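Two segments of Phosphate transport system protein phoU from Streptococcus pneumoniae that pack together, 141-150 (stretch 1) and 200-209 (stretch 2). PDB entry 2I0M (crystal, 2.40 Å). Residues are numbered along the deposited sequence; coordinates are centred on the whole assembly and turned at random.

Stretch 1 (141-150) QASKAISIAQ
Stretch 2 (200-209) ICERLVYLET

The two segments are α-helical and run nearly antiparallel, with an angle of 158° between their N-to-C directions (signed crossing angle -158°) and a closest axial approach of 8.3 Å. Gln 141 (phi/psi -78/104) occupies the N-cap position of the first helix, whose residues from Ala 142 onward keep phi between -47° and -69° and psi between -32° and -51°. The second stretch is helical throughout and continues a helix begun earlier in the chain. Two CA–CA approaches set the register: Ala 142 CA lies 4.5 Å from Val 205 CA, and Ala 145 CA lies 4.7 Å from Cys 201 CA. Such close backbones are possible because small side chains line the first helix here; the CA-to-CB bonds of Ala 142, Ala 145 and Ala 149 all point toward the partner. Together the stretches bury 405 Å².

Apolar packing accounts for most of the contacts. Cys 201, with chi1 at -69° (m), has the largest area covered by the opposing stretch. Its CB sits 4.0 Å from Ala 145 CB and 3.9 Å from Ala 149 CB, so it lies against two alanines one helical turn apart, while its SG reaches Ile 148 CG2 at 3.7 Å. Ile 148 adopts the m, t rotamer. One turn further along the second helix, Leu 204 CB packs 3.8 Å from Ala 145 CB; its chi angles of -140° and 25° lie between wells. Val 205 (chi1 53°, p) points sideways, and its CG2 approaches Ala 142 CB at 4.1 Å and Ile 146 CD1 at 4.5 Å. Ile 146 is also m, t and starts sideways, but its end comes nearer the partner helix.

Polar contacts lie toward both ends of the interface. Glu 208 OE1 accepts a hydrogen bond from Ala 142 N at 3.0 Å, with a nearly linear N-H...O angle of 174°. The carboxylate thereby satisfies an amide in the first helical turn, where no preceding turn supplies a carbonyl acceptor. Glu 208 has chi1 -176° (t), chi2 149° and chi3 31°, and the same OE1 lies 3.5 Å from Ala 142 CB. Near the other end, Cys 201 SG is 3.2 Å from Ala 145 O, a carbonyl that already accepts the backbone hydrogen bond from Ala 149 N at 3.0 Å.

Within the first helix, Ser 147 (chi1 65°, p) turns away from the partner, and its OG donates to Lys 144 O at 2.9 Å.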

ATOM      1  N   GLN A 141       9.916  -6.296 -19.489  1.00 51.47           N
ATOM      2  CA  GLN A 141       8.967  -7.267 -20.042  1.00 50.83           C
ATOM      3  C   GLN A 141       7.634  -7.253 -19.255  1.00 50.45           C
ATOM      4  O   GLN A 141       7.568  -7.812 -18.148  1.00 50.52           O
ATOM      5  CB  GLN A 141       9.587  -8.659 -19.879  1.00 51.08           C
ATOM      6  CG  GLN A 141       9.482  -9.581 -21.061  1.00 51.90           C
ATOM      7  CD  GLN A 141      10.692  -9.499 -21.958  1.00 52.66           C
ATOM      8  OE1 GLN A 141      11.481 -10.449 -22.039  1.00 54.97           O
ATOM      9  NE2 GLN A 141      10.857  -8.370 -22.635  1.00 51.51           N
ATOM     10  N   ALA A 142       6.585  -6.648 -19.818  1.00 49.23           N
ATOM     11  CA  ALA A 142       5.243  -6.665 -19.213  1.00 48.18           C
ATOM     12  C   ALA A 142       4.799  -8.054 -18.735  1.00 47.42           C
ATOM     13  O   ALA A 142       4.263  -8.199 -17.640  1.00 47.27           O
ATOM     14  CB  ALA A 142       4.209  -6.082 -20.178  1.00 48.25           C
ATOM     15  N   SER A 143       5.057  -9.075 -19.545  1.00 46.83           N
ATOM     16  CA  SER A 143       4.587 -10.439 -19.268  1.00 46.19           C
ATOM     17  C   SER A 143       5.235 -11.132 -18.081  1.00 46.00           C
ATOM     18  O   SER A 143       4.557 -11.826 -17.331  1.00 45.91           O
ATOM     19  CB  SER A 143       4.727 -11.305 -20.506  1.00 45.84           C
ATOM     20  OG  SER A 143       4.155 -10.621 -21.595  1.00 44.23           O
ATOM     21  N   LYS A 144       6.535 -10.954 -17.903  1.00 45.94           N
ATOM     22  CA  LYS A 144       7.166 -11.466 -16.694  1.00 46.45           C
ATOM     23  C   LYS A 144       6.603 -10.734 -15.456  1.00 45.87           C
ATOM     24  O   LYS A 144       6.305 -11.376 -14.451  1.00 46.39           O
ATOM     25  CB  LYS A 144       8.710 -11.421 -16.762  1.00 46.82           C
ATOM     26  CG  LYS A 144       9.307 -11.883 -18.103  1.00 48.36           C
ATOM     27  CD  LYS A 144      10.621 -12.680 -17.954  1.00 52.37           C
ATOM     28  CE  LYS A 144      11.691 -11.885 -17.194  1.00 53.86           C
ATOM     29  NZ  LYS A 144      12.788 -12.764 -16.639  1.00 54.01           N
ATOM     30  N   ALA A 145       6.410  -9.416 -15.549  1.00 44.98           N
ATOM     31  CA  ALA A 145       5.764  -8.649 -14.472  1.00 44.08           C
ATOM     32  C   ALA A 145       4.400  -9.223 -14.113  1.00 43.62           C
ATOM     33  O   ALA A 145       4.130  -9.489 -12.950  1.00 43.27           O
ATOM     34  CB  ALA A 145       5.638  -7.171 -14.843  1.00 43.97           C
ATOM     35  N   ILE A 146       3.557  -9.420 -15.128  1.00 43.71           N
ATOM     36  CA  ILE A 146       2.196  -9.936 -14.962  1.00 43.65           C
ATOM     37  C   ILE A 146       2.167 -11.327 -14.310  1.00 44.50           C
ATOM     38  O   ILE A 146       1.365 -11.564 -13.395  1.00 44.40           O
ATOM     39  CB  ILE A 146       1.436  -9.954 -16.309  1.00 43.29           C
ATOM     40  CG1 ILE A 146       1.152  -8.521 -16.773  1.00 42.35           C
ATOM     41  CG2 ILE A 146       0.144 -10.775 -16.207  1.00 42.82           C
ATOM     42  CD1 ILE A 146       0.664  -8.411 -18.207  1.00 37.82           C
ATOM     43  N   SER A 147       3.032 -12.235 -14.773  1.00 44.97           N
ATOM     44  CA  SER A 147       3.129 -13.555 -14.160  1.00 46.63           C
ATOM     45  C   SER A 147       3.552 -13.488 -12.674  1.00 46.92           C
ATOM     46  O   SER A 147       3.001 -14.219 -11.845  1.00 47.09           O
ATOM     47  CB  SER A 147       4.025 -14.496 -14.978  1.00 46.64           C
ATOM     48  OG  SER A 147       5.361 -14.021 -14.991  1.00 50.41           O
ATOM     49  N   ILE A 148       4.482 -12.590 -12.333  1.00 47.41           N
ATOM     50  CA  ILE A 148       4.855 -12.362 -10.923  1.00 47.83           C
ATOM     51  C   ILE A 148       3.691 -11.850 -10.059  1.00 48.63           C
ATOM     52  O   ILE A 148       3.447 -12.379  -8.960  1.00 48.71           O
ATOM     53  CB  ILE A 148       6.076 -11.419 -10.788  1.00 48.22           C
ATOM     54  CG1 ILE A 148       7.328 -12.081 -11.397  1.00 47.62           C
ATOM     55  CG2 ILE A 148       6.318 -11.022  -9.309  1.00 46.27           C
ATOM     56  CD1 ILE A 148       8.420 -11.102 -11.734  1.00 47.55           C
ATOM     57  N   ALA A 149       2.983 -10.834 -10.561  1.00 48.94           N
ATOM     58  CA  ALA A 149       1.820 -10.254  -9.878  1.00 49.28           C
ATOM     59  C   ALA A 149       0.776 -11.307  -9.555  1.00 49.71           C
ATOM     60  O   ALA A 149       0.168 -11.260  -8.488  1.00 50.11           O
ATOM     61  CB  ALA A 149       1.189  -9.121 -10.709  1.00 48.34           C
ATOM     62  N   GLN A 150       0.577 -12.246 -10.482  1.00 50.16           N
ATOM     63  CA  GLN A 150      -0.426 -13.312 -10.360  1.00 50.81           C
ATOM     64  C   GLN A 150      -0.225 -14.239  -9.158  1.00 50.50           C
ATOM     65  O   GLN A 150      -1.196 -14.757  -8.605  1.00 50.43           O
ATOM     66  CB  GLN A 150      -0.458 -14.148 -11.640  1.00 50.77           C
ATOM     67  CG  GLN A 150      -1.145 -13.456 -12.801  1.00 52.02           C
ATOM     68  CD  GLN A 150      -1.071 -14.249 -14.095  1.00 52.41           C
ATOM     69  OE1 GLN A 150      -0.070 -14.923 -14.378  1.00 54.42           O
ATOM     70  NE2 GLN A 150      -2.136 -14.167 -14.894  1.00 53.74           N
ATOM     71  N   ILE A 200       4.507  -2.936  -8.172  1.00 41.51           N
ATOM     72  CA  ILE A 200       5.698  -2.590  -8.963  1.00 41.60           C
ATOM     73  C   ILE A 200       5.592  -3.246 -10.335  1.00 42.06           C
ATOM     74  O   ILE A 200       5.931  -2.637 -11.352  1.00 42.57           O
ATOM     75  CB  ILE A 200       7.031  -2.931  -8.257  1.00 41.52           C
ATOM     76  CG1 ILE A 200       7.155  -2.180  -6.924  1.00 42.20           C
ATOM     77  CG2 ILE A 200       8.225  -2.578  -9.153  1.00 42.15           C
ATOM     78  CD1 ILE A 200       8.301  -2.648  -6.051  1.00 41.10           C
ATOM     79  N   CYS A 201       5.055  -4.464 -10.341  1.00 42.46           N
ATOM     80  CA  CYS A 201       4.666  -5.184 -11.553  1.00 42.58           C
ATOM     81  C   CYS A 201       3.748  -4.398 -12.494  1.00 42.35           C
ATOM     82  O   CYS A 201       4.007  -4.333 -13.681  1.00 42.00           O
ATOM     83  CB  CYS A 201       4.063  -6.550 -11.192  1.00 42.05           C
ATOM     84  SG  CYS A 201       5.263  -7.734 -10.501  1.00 44.09           S
ATOM     85  N   GLU A 202       2.679  -3.805 -11.960  1.00 43.14           N
ATOM     86  CA  GLU A 202       1.755  -2.969 -12.747  1.00 43.29           C
ATOM     87  C   GLU A 202       2.439  -1.741 -13.349  1.00 42.51           C
ATOM     88  O   GLU A 202       2.167  -1.368 -14.479  1.00 42.32           O
ATOM     89  CB  GLU A 202       0.567  -2.505 -11.902  1.00 43.37           C
ATOM     90  CG  GLU A 202      -0.286  -3.632 -11.333  1.00 45.52           C
ATOM     91  CD  GLU A 202      -1.519  -3.124 -10.589  1.00 46.09           C
ATOM     92  OE1 GLU A 202      -2.636  -3.545 -10.939  1.00 50.50           O
ATOM     93  OE2 GLU A 202      -1.372  -2.311  -9.649  1.00 50.69           O
ATOM     94  N   ARG A 203       3.315  -1.117 -12.576  1.00 42.41           N
ATOM     95  CA  ARG A 203       4.157  -0.010 -13.037  1.00 42.68           C
ATOM     96  C   ARG A 203       5.022  -0.426 -14.229  1.00 41.97           C
ATOM     97  O   ARG A 203       5.264   0.356 -15.146  1.00 41.69           O
ATOM     98  CB  ARG A 203       5.067   0.449 -11.883  1.00 42.56           C
ATOM     99  CG  ARG A 203       5.585   1.858 -11.995  1.00 43.31           C
ATOM    100  CD  ARG A 203       4.580   2.902 -11.459  1.00 45.59           C
ATOM    101  NE  ARG A 203       3.961   3.635 -12.557  1.00 45.79           N
ATOM    102  CZ  ARG A 203       3.233   4.739 -12.435  1.00 43.32           C
ATOM    103  NH1 ARG A 203       3.017   5.292 -11.248  1.00 40.93           N
ATOM    104  NH2 ARG A 203       2.731   5.293 -13.532  1.00 43.22           N
ATOM    105  N   LEU A 204       5.492  -1.666 -14.191  1.00 41.92           N
ATOM    106  CA  LEU A 204       6.261  -2.248 -15.291  1.00 42.03           C
ATOM    107  C   LEU A 204       5.376  -2.431 -16.535  1.00 42.01           C
ATOM    108  O   LEU A 204       5.823  -2.175 -17.662  1.00 41.55           O
ATOM    109  CB  LEU A 204       6.874  -3.576 -14.837  1.00 42.03           C
ATOM    110  CG  LEU A 204       8.293  -4.042 -15.191  1.00 43.54           C
ATOM    111  CD1 LEU A 204       9.246  -2.886 -15.498  1.00 43.96           C
ATOM    112  CD2 LEU A 204       8.850  -4.932 -14.047  1.00 42.06           C
ATOM    113  N   VAL A 205       4.117  -2.833 -16.344  1.00 41.91           N
ATOM    114  CA  VAL A 205       3.239  -2.987 -17.514  1.00 43.00           C
ATOM    115  C   VAL A 205       2.935  -1.617 -18.130  1.00 42.84           C
ATOM    116  O   VAL A 205       2.959  -1.475 -19.347  1.00 42.31           O
ATOM    117  CB  VAL A 205       1.987  -3.934 -17.288  1.00 42.70           C
ATOM    118  CG1 VAL A 205       1.196  -3.526 -16.096  1.00 45.04           C
ATOM    119  CG2 VAL A 205       1.061  -3.960 -18.519  1.00 42.83           C
ATOM    120  N   TYR A 206       2.709  -0.617 -17.270  1.00 43.15           N
ATOM    121  CA  TYR A 206       2.548   0.782 -17.661  1.00 43.32           C
ATOM    122  C   TYR A 206       3.743   1.317 -18.452  1.00 43.43           C
ATOM    123  O   TYR A 206       3.592   2.146 -19.347  1.00 42.77           O
ATOM    124  CB  TYR A 206       2.306   1.644 -16.412  1.00 44.24           C
ATOM    125  CG  TYR A 206       2.793   3.069 -16.517  1.00 44.25           C
ATOM    126  CD1 TYR A 206       1.951   4.092 -16.977  1.00 45.96           C
ATOM    127  CD2 TYR A 206       4.094   3.398 -16.149  1.00 44.20           C
ATOM    128  CE1 TYR A 206       2.410   5.421 -17.069  1.00 46.53           C
ATOM    129  CE2 TYR A 206       4.564   4.697 -16.237  1.00 45.50           C
ATOM    130  CZ  TYR A 206       3.724   5.704 -16.685  1.00 46.79           C
ATOM    131  OH  TYR A 206       4.227   6.986 -16.763  1.00 48.55           O
ATOM    132  N   LEU A 207       4.933   0.850 -18.103  1.00 43.75           N
ATOM    133  CA  LEU A 207       6.152   1.288 -18.767  1.00 44.17           C
ATOM    134  C   LEU A 207       6.198   0.798 -20.231  1.00 44.84           C
ATOM    135  O   LEU A 207       6.511   1.560 -21.147  1.00 45.06           O
ATOM    136  CB  LEU A 207       7.371   0.847 -17.942  1.00 44.21           C
ATOM    137  CG  LEU A 207       8.804   1.093 -18.416  1.00 44.31           C
ATOM    138  CD1 LEU A 207       9.055   2.554 -18.795  1.00 44.06           C
ATOM    139  CD2 LEU A 207       9.783   0.619 -17.361  1.00 43.30           C
ATOM    140  N   GLU A 208       5.849  -0.459 -20.459  1.00 45.59           N
ATOM    141  CA  GLU A 208       5.825  -0.988 -21.809  1.00 46.71           C
ATOM    142  C   GLU A 208       4.599  -0.528 -22.582  1.00 47.50           C
ATOM    143  O   GLU A 208       4.663  -0.283 -23.781  1.00 47.44           O
ATOM    144  CB  GLU A 208       5.901  -2.514 -21.802  1.00 46.79           C
ATOM    145  CG  GLU A 208       5.988  -3.091 -23.226  1.00 48.18           C
ATOM    146  CD  GLU A 208       6.773  -4.377 -23.323  1.00 48.34           C
ATOM    147  OE1 GLU A 208       6.787  -5.155 -22.359  1.00 48.51           O
ATOM    148  OE2 GLU A 208       7.375  -4.612 -24.387  1.00 51.15           O
ATOM    149  N   THR A 209       3.494  -0.382 -21.862  1.00 48.70           N
ATOM    150  CA  THR A 209       2.177  -0.156 -22.427  1.00 49.78           C
ATOM    151  C   THR A 209       1.844   1.330 -22.591  1.00 50.52           C
ATOM    152  O   THR A 209       1.340   1.741 -23.631  1.00 50.53           O
ATOM    153  CB  THR A 209       1.148  -0.891 -21.543  1.00 49.89           C
ATOM    154  OG1 THR A 209       1.126  -2.273 -21.927  1.00 50.76           O
ATOM    155  CG2 THR A 209      -0.237  -0.321 -21.663  1.00 51.31           C
TER